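Local structure of beta-phosphoglucomutase (3DV9) at residues 41-47 with 97-101; 185-190 with 203-208. The protein is probably a magnesium-dependent phosphomutase of the haloacid dehalogenase (HAD) superfamily, interconverting beta-glucose 1-phosphate and glucose 6-phosphate. One frame throughout, in Å; residues are numbered along the deposited sequence. Where two conformers were deposited one is given.

Contact 1 (41-47 with 97-101)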
ATOM      1  N   HIS A  41     -13.870   3.034   0.031  1.00 20.01           N
ATOM      2  CA  HIS A  41     -13.084   4.282  -0.040  1.00 19.81           C
ATOM      3  C   HIS A  41     -13.388   5.050  -1.352  1.00 20.31           C
ATOM      4  O   HIS A  41     -13.627   6.246  -1.343  1.00 20.14           O
ATOM      5  CB  HIS A  41     -11.577   4.007   0.018  1.00 19.50           C
ATOM      6  CG  HIS A  41     -11.038   3.703   1.382  1.00 21.08           C
ATOM      7  ND1 HIS A  41     -10.978   4.644   2.392  1.00 23.57           N
ATOM      8  CD2 HIS A  41     -10.444   2.591   1.871  1.00 19.94           C
ATOM      9  CE1 HIS A  41     -10.427   4.099   3.464  1.00 22.21           C
ATOM     10  NE2 HIS A  41     -10.076   2.858   3.169  1.00 19.55           N
ATOM     11  N   ALA A  42     -13.339   4.359  -2.486  1.00 21.00           N
ATOM     12  CA  ALA A  42     -13.624   5.001  -3.798  1.00 22.63           C
ATOM     13  C   ALA A  42     -15.016   5.629  -3.914  1.00 24.29           C
ATOM     14  O   ALA A  42     -15.159   6.780  -4.385  1.00 22.86           O
ATOM     15  CB  ALA A  42     -13.378   3.979  -4.951  1.00 22.54           C
ATOM     16  N   GLU A  43     -16.041   4.868  -3.536  1.00 24.42           N
ATOM     17  CA  GLU A  43     -17.413   5.383  -3.498  1.00 26.09           C
ATOM     18  C   GLU A  43     -17.571   6.569  -2.531  1.00 25.59           C
ATOM     19  O   GLU A  43     -18.198   7.568  -2.906  1.00 24.91           O
ATOM     20  CB  GLU A  43     -18.406   4.258  -3.175  1.00 26.79           C
ATOM     21  CG  GLU A  43     -19.898   4.693  -3.171  1.00 29.94           C
ATOM     22  CD  GLU A  43     -20.371   5.204  -4.522  1.00 36.33           C
ATOM     23  OE1 GLU A  43     -19.632   5.073  -5.510  1.00 42.46           O
ATOM     24  OE2 GLU A  43     -21.492   5.731  -4.617  1.00 39.27           O
ATOM     25  N   SER A  44     -17.003   6.465  -1.325  1.00 24.16           N
ATOM     26  CA  SER A  44     -17.049   7.555  -0.332  1.00 25.35           C
ATOM     27  C   SER A  44     -16.366   8.808  -0.833  1.00 25.15           C
ATOM     28  O   SER A  44     -16.890   9.922  -0.675  1.00 24.83           O
ATOM     29  CB  SER A  44     -16.418   7.139   0.996  1.00 25.06           C
ATOM     30  OG  SER A  44     -17.129   6.047   1.542  1.00 28.57           O
ATOM     31  N   TRP A  45     -15.190   8.649  -1.429  1.00 24.05           N
ATOM     32  CA  TRP A  45     -14.490   9.813  -1.962  1.00 23.32           C
ATOM     33  C   TRP A  45     -15.334  10.429  -3.074  1.00 22.19           C
ATOM     34  O   TRP A  45     -15.510  11.653  -3.113  1.00 22.25           O
ATOM     35  CB  TRP A  45     -13.132   9.450  -2.535  1.00 22.96           C
ATOM     36  CG  TRP A  45     -12.032   9.569  -1.568  1.00 23.65           C
ATOM     37  CD1 TRP A  45     -11.297   8.539  -1.018  1.00 23.82           C
ATOM     38  CD2 TRP A  45     -11.515  10.777  -0.999  1.00 25.14           C
ATOM     39  NE1 TRP A  45     -10.344   9.041  -0.169  1.00 23.91           N
ATOM     40  CE2 TRP A  45     -10.454  10.411  -0.138  1.00 25.57           C
ATOM     41  CE3 TRP A  45     -11.837  12.138  -1.147  1.00 23.65           C
ATOM     42  CZ2 TRP A  45      -9.719  11.364   0.594  1.00 25.17           C
ATOM     43  CZ3 TRP A  45     -11.097  13.075  -0.445  1.00 24.86           C
ATOM     44  CH2 TRP A  45     -10.060  12.686   0.427  1.00 25.03           C
ATOM     45  N   HIS A  46     -15.844   9.585  -3.974  1.00 22.91           N
ATOM     46  CA  HIS A  46     -16.598  10.074  -5.126  1.00 23.70           C
ATOM     47  C   HIS A  46     -17.829  10.887  -4.678  1.00 23.99           C
ATOM     48  O   HIS A  46     -18.085  12.017  -5.161  1.00 23.87           O
ATOM     49  CB  HIS A  46     -17.054   8.913  -6.006  1.00 23.94           C
ATOM     50  CG  HIS A  46     -18.084   9.328  -7.002  1.00 26.82           C
ATOM     51  ND1 HIS A  46     -17.801  10.187  -8.040  1.00 28.55           N
ATOM     52  CD2 HIS A  46     -19.402   9.054  -7.083  1.00 29.90           C
ATOM     53  CE1 HIS A  46     -18.902  10.403  -8.735  1.00 31.25           C
ATOM     54  NE2 HIS A  46     -19.890   9.744  -8.163  1.00 32.39           N
ATOM     55  N   LYS A  47     -18.580  10.300  -3.753  1.00 24.60           N
ATOM     56  CA  LYS A  47     -19.823  10.875  -3.261  1.00 25.83           C
ATOM     57  C   LYS A  47     -19.604  12.157  -2.453  1.00 25.78           C
ATOM     58  O   LYS A  47     -20.348  13.127  -2.629  1.00 25.13           O
ATOM     59  CB  LYS A  47     -20.559   9.825  -2.431  1.00 27.43           C
ATOM     60  CG  LYS A  47     -21.888  10.263  -1.825  1.00 30.05           C
ATOM     61  CD  LYS A  47     -22.493   9.101  -1.054  1.00 35.07           C
ATOM     62  CE  LYS A  47     -23.654   9.544  -0.208  1.00 38.41           C
ATOM     63  NZ  LYS A  47     -24.502   8.360   0.093  1.00 39.56           N
ATOM     64  N   LYS A  97     -15.868  12.561   4.474  1.00 34.44           N
ATOM     65  CA  LYS A  97     -15.456  11.326   3.836  1.00 36.24           C
ATOM     66  C   LYS A  97     -15.298  10.204   4.867  1.00 36.59           C
ATOM     67  O   LYS A  97     -15.696   9.054   4.618  1.00 37.36           O
ATOM     68  CB  LYS A  97     -14.154  11.543   3.066  1.00 35.51           C
ATOM     69  CG  LYS A  97     -13.685  10.293   2.260  1.00 35.79           C
ATOM     70  CD  LYS A  97     -12.320   9.885   2.712  1.00 38.87           C
ATOM     71  CE  LYS A  97     -12.367   8.731   3.701  1.00 40.91           C
ATOM     72  NZ  LYS A  97     -12.108   7.366   3.096  1.00 37.73           N
ATOM     73  N   THR A  98     -14.678  10.541   5.995  1.00 37.17           N
ATOM     74  CA  THR A  98     -14.500   9.620   7.120  1.00 37.71           C
ATOM     75  C   THR A  98     -15.868   9.090   7.587  1.00 37.70           C
ATOM     76  O   THR A  98     -16.064   7.868   7.702  1.00 38.09           O
ATOM     77  CB  THR A  98     -13.752  10.328   8.304  1.00 37.50           C
ATOM     78  OG1 THR A  98     -12.434  10.696   7.874  1.00 38.84           O
ATOM     79  CG2 THR A  98     -13.628   9.421   9.514  1.00 38.42           C
ATOM     80  N   GLU A  99     -16.800  10.021   7.825  1.00 37.19           N
ATOM     81  CA  GLU A  99     -18.157   9.701   8.274  0.60 37.31           C
ATOM     82  C   GLU A  99     -18.889   8.838   7.255  1.00 36.28           C
ATOM     83  O   GLU A  99     -19.626   7.927   7.621  1.00 36.34           O
ATOM     84  CB  GLU A  99     -18.954  10.990   8.543  0.60 37.03           C
ATOM     85  CG  GLU A  99     -20.375  10.776   9.103  0.60 38.83           C
ATOM     86  CD  GLU A  99     -21.020  12.025   9.710  0.60 38.85           C
ATOM     87  OE1 GLU A  99     -20.316  13.028   9.973  0.60 41.81           O
ATOM     88  OE2 GLU A  99     -22.251  11.997   9.956  0.60 41.21           O
ATOM     89  N   GLU A 100     -18.692   9.147   5.973  1.00 35.24           N
ATOM     90  CA  GLU A 100     -19.353   8.408   4.902  1.00 34.40           C
ATOM     91  C   GLU A 100     -18.849   6.961   4.809  1.00 34.24           C
ATOM     92  O   GLU A 100     -19.646   6.028   4.663  1.00 33.43           O
ATOM     93  CB  GLU A 100     -19.177   9.122   3.555  1.00 33.90           C
ATOM     94  CG  GLU A 100     -20.022   8.546   2.429  1.00 34.46           C
ATOM     95  CD  GLU A 100     -21.521   8.613   2.689  1.00 36.70           C
ATOM     96  OE1 GLU A 100     -21.970   9.477   3.475  1.00 37.74           O
ATOM     97  OE2 GLU A 100     -22.254   7.793   2.086  1.00 37.03           O
ATOM     98  N   PHE A 101     -17.529   6.795   4.867  1.00 34.65           N
ATOM     99  CA  PHE A 101     -16.921   5.460   4.879  1.00 34.52           C
ATOM    100  C   PHE A 101     -17.504   4.639   6.031  1.00 34.94           C
ATOM    101  O   PHE A 101     -17.862   3.466   5.851  1.00 35.51           O
ATOM    102  CB  PHE A 101     -15.404   5.557   5.053  1.00 34.45           C
ATOM    103  CG  PHE A 101     -14.685   4.212   4.986  1.00 32.77           C
ATOM    104  CD1 PHE A 101     -14.094   3.795   3.805  1.00 30.33           C
ATOM    105  CD2 PHE A 101     -14.587   3.379   6.110  1.00 32.65           C
ATOM    106  CE1 PHE A 101     -13.434   2.570   3.720  1.00 30.79           C
ATOM    107  CE2 PHE A 101     -13.926   2.143   6.032  1.00 31.52           C
ATOM    108  CZ  PHE A 101     -13.348   1.738   4.828  1.00 32.28           C
TER
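In the helical cap that beta-phosphoglucomutase-like members of the HAD superfamily insert after the first strand of the Rossmann-like core, helices 38-51 and 87-101 pack against each other here. The two short segments run in roughly opposing directions, with 134° between their axes and a closest approach of 8.9 Å. The backbones come nearest at S44 and F101, whose CA atoms lie 5.6 Å apart. A small side chain permits this: with chi1 in the m well, S44 OG turns back to hydrogen-bond the carbonyl of N40 in its own helix, and it rests 3.4 Å from F101 CA. K97, at the centre of the interface, points its CA-CB bond toward the opposite helix and then departs from the extended form. After a t chi1, its other three torsions all lie between wells, so the chain bends across the indole of W45 and brings NZ within 3.0 Å of H41 ND1, near the plane of the imidazole. F101, with chi1 t, reaches over one face of that same imidazole in an oblique pairing, ring centres 4.2 Å apart and planes at 35°. H41 also makes a weak hydrogen bond from NE2 to D31, a magnesium ligand, so this end of the interface borders the metal site. At the outer end K47 is fully extended, all four torsions t, and NZ meets E100 OE2 at 3.1 Å in a salt bridge with a weak hydrogen bond, while E100 OE1 pairs with K103. Over W45, K97 CD makes a CH-pi contact 3.7 Å from the centroid of the five-membered ring.

Contact 2 (185-190 with 203-208). With MG (magnesium ion), chain B.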
ATOM      1  N   ALA A 185      13.983  -6.008   3.077  1.00 20.29           N
ATOM      2  CA  ALA A 185      12.527  -5.896   3.072  1.00 20.29           C
ATOM      3  C   ALA A 185      11.899  -6.132   1.685  1.00 20.01           C
ATOM      4  O   ALA A 185      12.590  -6.091   0.653  1.00 19.10           O
ATOM      5  CB  ALA A 185      12.096  -4.527   3.637  1.00 19.58           C
ATOM      6  N   LEU A 186      10.591  -6.444   1.707  1.00 19.32           N
ATOM      7  CA  LEU A 186       9.736  -6.450   0.511  0.60 19.30           C
ATOM      8  C   LEU A 186       8.595  -5.448   0.754  1.00 18.41           C
ATOM      9  O   LEU A 186       8.132  -5.295   1.877  1.00 18.67           O
ATOM     10  CB  LEU A 186       9.087  -7.835   0.318  0.60 20.14           C
ATOM     11  CG  LEU A 186       9.801  -9.030  -0.313  0.60 22.27           C
ATOM     12  CD1 LEU A 186      11.172  -9.214   0.203  0.60 25.34           C
ATOM     13  CD2 LEU A 186       8.955 -10.297  -0.163  0.60 19.62           C
ATOM     14  N   VAL A 187       8.140  -4.779  -0.300  1.00 17.52           N
ATOM     15  CA  VAL A 187       6.934  -3.959  -0.223  1.00 16.73           C
ATOM     16  C   VAL A 187       5.834  -4.724  -0.967  1.00 17.61           C
ATOM     17  O   VAL A 187       6.054  -5.210  -2.069  1.00 17.68           O
ATOM     18  CB  VAL A 187       7.145  -2.566  -0.862  1.00 16.60           C
ATOM     19  CG1 VAL A 187       5.790  -1.845  -1.102  1.00 17.75           C
ATOM     20  CG2 VAL A 187       8.092  -1.709   0.011  1.00 18.00           C
ATOM     21  N   ILE A 188       4.684  -4.847  -0.328  1.00 15.89           N
ATOM     22  CA  ILE A 188       3.497  -5.495  -0.973  1.00 17.25           C
ATOM     23  C   ILE A 188       2.451  -4.409  -1.193  1.00 17.21           C
ATOM     24  O   ILE A 188       1.841  -3.910  -0.241  1.00 17.19           O
ATOM     25  CB  ILE A 188       2.932  -6.629  -0.100  1.00 16.68           C
ATOM     26  CG1 ILE A 188       4.042  -7.563   0.415  1.00 18.97           C
ATOM     27  CG2 ILE A 188       1.836  -7.400  -0.890  1.00 16.68           C
ATOM     28  CD1 ILE A 188       4.859  -8.202  -0.738  1.00 17.10           C
ATOM     29  N   GLU A 189       2.238  -4.063  -2.469  1.00 17.10           N
ATOM     30  CA  GLU A 189       1.413  -2.923  -2.858  1.00 17.05           C
ATOM     31  C   GLU A 189       0.363  -3.305  -3.906  1.00 17.19           C
ATOM     32  O   GLU A 189       0.593  -4.235  -4.704  1.00 18.05           O
ATOM     33  CB  GLU A 189       2.314  -1.797  -3.377  1.00 18.96           C
ATOM     34  CG  GLU A 189       2.628  -0.825  -2.245  1.00 18.12           C
ATOM     35  CD  GLU A 189       1.422   0.135  -1.911  1.00 21.01           C
ATOM     36  OE1 GLU A 189       0.295  -0.027  -2.478  1.00 19.57           O
ATOM     37  OE2 GLU A 189       1.601   1.046  -1.065  1.00 22.51           O
ATOM     38  N   ASN A 190      -0.736  -2.536  -3.966  1.00 17.41           N
ATOM     39  CA  ASN A 190      -1.783  -2.846  -4.977  1.00 17.08           C
ATOM     40  C   ASN A 190      -2.130  -1.647  -5.865  1.00 17.89           C
ATOM     41  O   ASN A 190      -2.971  -1.792  -6.746  1.00 18.43           O
ATOM     42  CB  ASN A 190      -3.075  -3.323  -4.292  1.00 16.89           C
ATOM     43  CG  ASN A 190      -3.736  -2.204  -3.495  1.00 18.85           C
ATOM     44  OD1 ASN A 190      -3.071  -1.515  -2.731  1.00 20.57           O
ATOM     45  ND2 ASN A 190      -4.997  -1.955  -3.746  1.00 20.35           N
ATOM     46  N   ILE A 203      13.228  -0.410  -2.310  1.00 18.77           N
ATOM     47  CA  ILE A 203      12.901  -1.737  -1.748  1.00 20.63           C
ATOM     48  C   ILE A 203      12.246  -2.544  -2.856  1.00 19.88           C
ATOM     49  O   ILE A 203      11.472  -2.006  -3.633  1.00 19.39           O
ATOM     50  CB  ILE A 203      11.883  -1.631  -0.587  1.00 21.05           C
ATOM     51  CG1 ILE A 203      12.349  -0.579   0.459  1.00 20.50           C
ATOM     52  CG2 ILE A 203      11.532  -3.046   0.021  1.00 19.30           C
ATOM     53  CD1 ILE A 203      11.210  -0.098   1.391  1.00 21.75           C
ATOM     54  N   PHE A 204      12.581  -3.825  -2.903  1.00 19.44           N
ATOM     55  CA  PHE A 204      12.010  -4.753  -3.851  1.00 18.70           C
ATOM     56  C   PHE A 204      10.487  -4.701  -3.661  1.00 19.56           C
ATOM     57  O   PHE A 204       9.982  -4.893  -2.570  1.00 18.40           O
ATOM     58  CB  PHE A 204      12.589  -6.159  -3.628  1.00 19.68           C
ATOM     59  CG  PHE A 204      12.130  -7.160  -4.648  1.00 18.83           C
ATOM     60  CD1 PHE A 204      12.968  -7.497  -5.732  1.00 20.44           C
ATOM     61  CD2 PHE A 204      10.893  -7.827  -4.504  1.00 20.86           C
ATOM     62  CE1 PHE A 204      12.563  -8.414  -6.695  1.00 20.33           C
ATOM     63  CE2 PHE A 204      10.494  -8.773  -5.464  1.00 18.99           C
ATOM     64  CZ  PHE A 204      11.344  -9.083  -6.548  1.00 19.22           C
ATOM     65  N   THR A 205       9.786  -4.367  -4.744  1.00 18.46           N
ATOM     66  CA  THR A 205       8.376  -4.002  -4.658  1.00 18.71           C
ATOM     67  C   THR A 205       7.524  -4.983  -5.434  1.00 19.52           C
ATOM     68  O   THR A 205       7.745  -5.189  -6.646  1.00 20.11           O
ATOM     69  CB  THR A 205       8.124  -2.489  -5.052  1.00 18.47           C
ATOM     70  OG1 THR A 205       8.756  -1.641  -4.077  1.00 19.27           O
ATOM     71  CG2 THR A 205       6.595  -2.158  -5.101  1.00 20.18           C
ATOM     72  N   ILE A 206       6.544  -5.580  -4.747  1.00 18.68           N
ATOM     73  CA  ILE A 206       5.648  -6.560  -5.370  1.00 18.49           C
ATOM     74  C   ILE A 206       4.268  -5.946  -5.510  1.00 18.09           C
ATOM     75  O   ILE A 206       3.629  -5.505  -4.516  1.00 18.28           O
ATOM     76  CB  ILE A 206       5.592  -7.893  -4.550  1.00 17.55           C
ATOM     77  CG1 ILE A 206       6.949  -8.602  -4.542  1.00 20.29           C
ATOM     78  CG2 ILE A 206       4.407  -8.817  -5.055  1.00 19.15           C
ATOM     79  CD1 ILE A 206       7.011  -9.656  -3.437  1.00 22.95           C
ATOM     80  N   ALA A 207       3.764  -5.903  -6.750  1.00 16.48           N
ATOM     81  CA  ALA A 207       2.392  -5.465  -6.975  1.00 18.19           C
ATOM     82  C   ALA A 207       1.442  -6.663  -6.910  1.00 17.54           C
ATOM     83  O   ALA A 207       1.739  -7.738  -7.406  1.00 20.07           O
ATOM     84  CB  ALA A 207       2.207  -4.783  -8.339  1.00 17.98           C
ATOM     85  N   VAL A 208       0.300  -6.436  -6.292  1.00 16.68           N
ATOM     86  CA  VAL A 208      -0.775  -7.442  -6.272  1.00 16.86           C
ATOM     87  C   VAL A 208      -2.003  -6.685  -6.733  1.00 18.32           C
ATOM     88  O   VAL A 208      -2.484  -5.747  -6.049  1.00 17.62           O
ATOM     89  CB  VAL A 208      -0.998  -8.017  -4.823  1.00 17.83           C
ATOM     90  CG1 VAL A 208      -2.138  -9.061  -4.825  1.00 19.64           C
ATOM     91  CG2 VAL A 208       0.306  -8.587  -4.183  1.00 19.16           C
TER
HETATM   92 MG    MG B 301      -3.664   0.181  -1.324  1.00 15.35          MG
HETATM   93  O   HOH W   1      14.342  -5.173  -1.160  1.00 17.13           O
HETATM   94  O   HOH W   2      -1.808   1.453  -2.156  1.00 20.62           O
HETATM   95  O   HOH W   3      -3.587   2.015  -0.294  0.40 22.55           O
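Strands 185-189 and 204-208 are the two parallel strands of a right-handed beta-alpha-beta unit in the Rossmann-like HAD core. Four backbone bonds join them: V187 N to F204 O (2.9 Å), I206 N to V187 O (2.7 Å), E189 N to I206 O (2.9 Å) and V208 N to E189 O (2.7 Å). Where the strands begin, a water replaces the direct link, donating to A185 O (2.7 Å) and accepting from F204 N (2.8 Å). T205 OG1 donates to I203 O (2.8 Å). E189 OE1 accepts from N190 N (3.1 Å) and from a magnesium-bound water (2.6 Å), while OE2 is held by Y171 and K165. N190 OD1 binds the magnesium at 2.3 Å, alongside D29, D31 and E65. The outward-facing amides and carbonyls of L186 and I188 pair with strand 25-29, and T205 bonds N224. Helix 230-244 covers the face bearing L186, I188 and I206; helix 169-178 packs on V187 and I203 across the sheet.

Both segments of contact 1 precede those of contact 2 in the sequence, and the two belong to different domains of the HAD architecture: 41-47 with 97-101 lies in the all-helical cap, 185-190 with 203-208 in the parallel sheet of the core. Their centres are 26 Å apart and their nearest atoms about 9 Å, without touching. The magnesium site lies between them. Contact 2 supplies a metal ligand directly from N190, just beyond the end of a central strand, whereas the side chain of H41 stays about 8 Å from the ion and touches its shell only by a weak hydrogen bond to the carboxylate of D31, which binds the metal through its backbone O. Cap and core thus meet at the metal, consistent with an active site enclosed between the two, as in related beta-phosphoglucomutases.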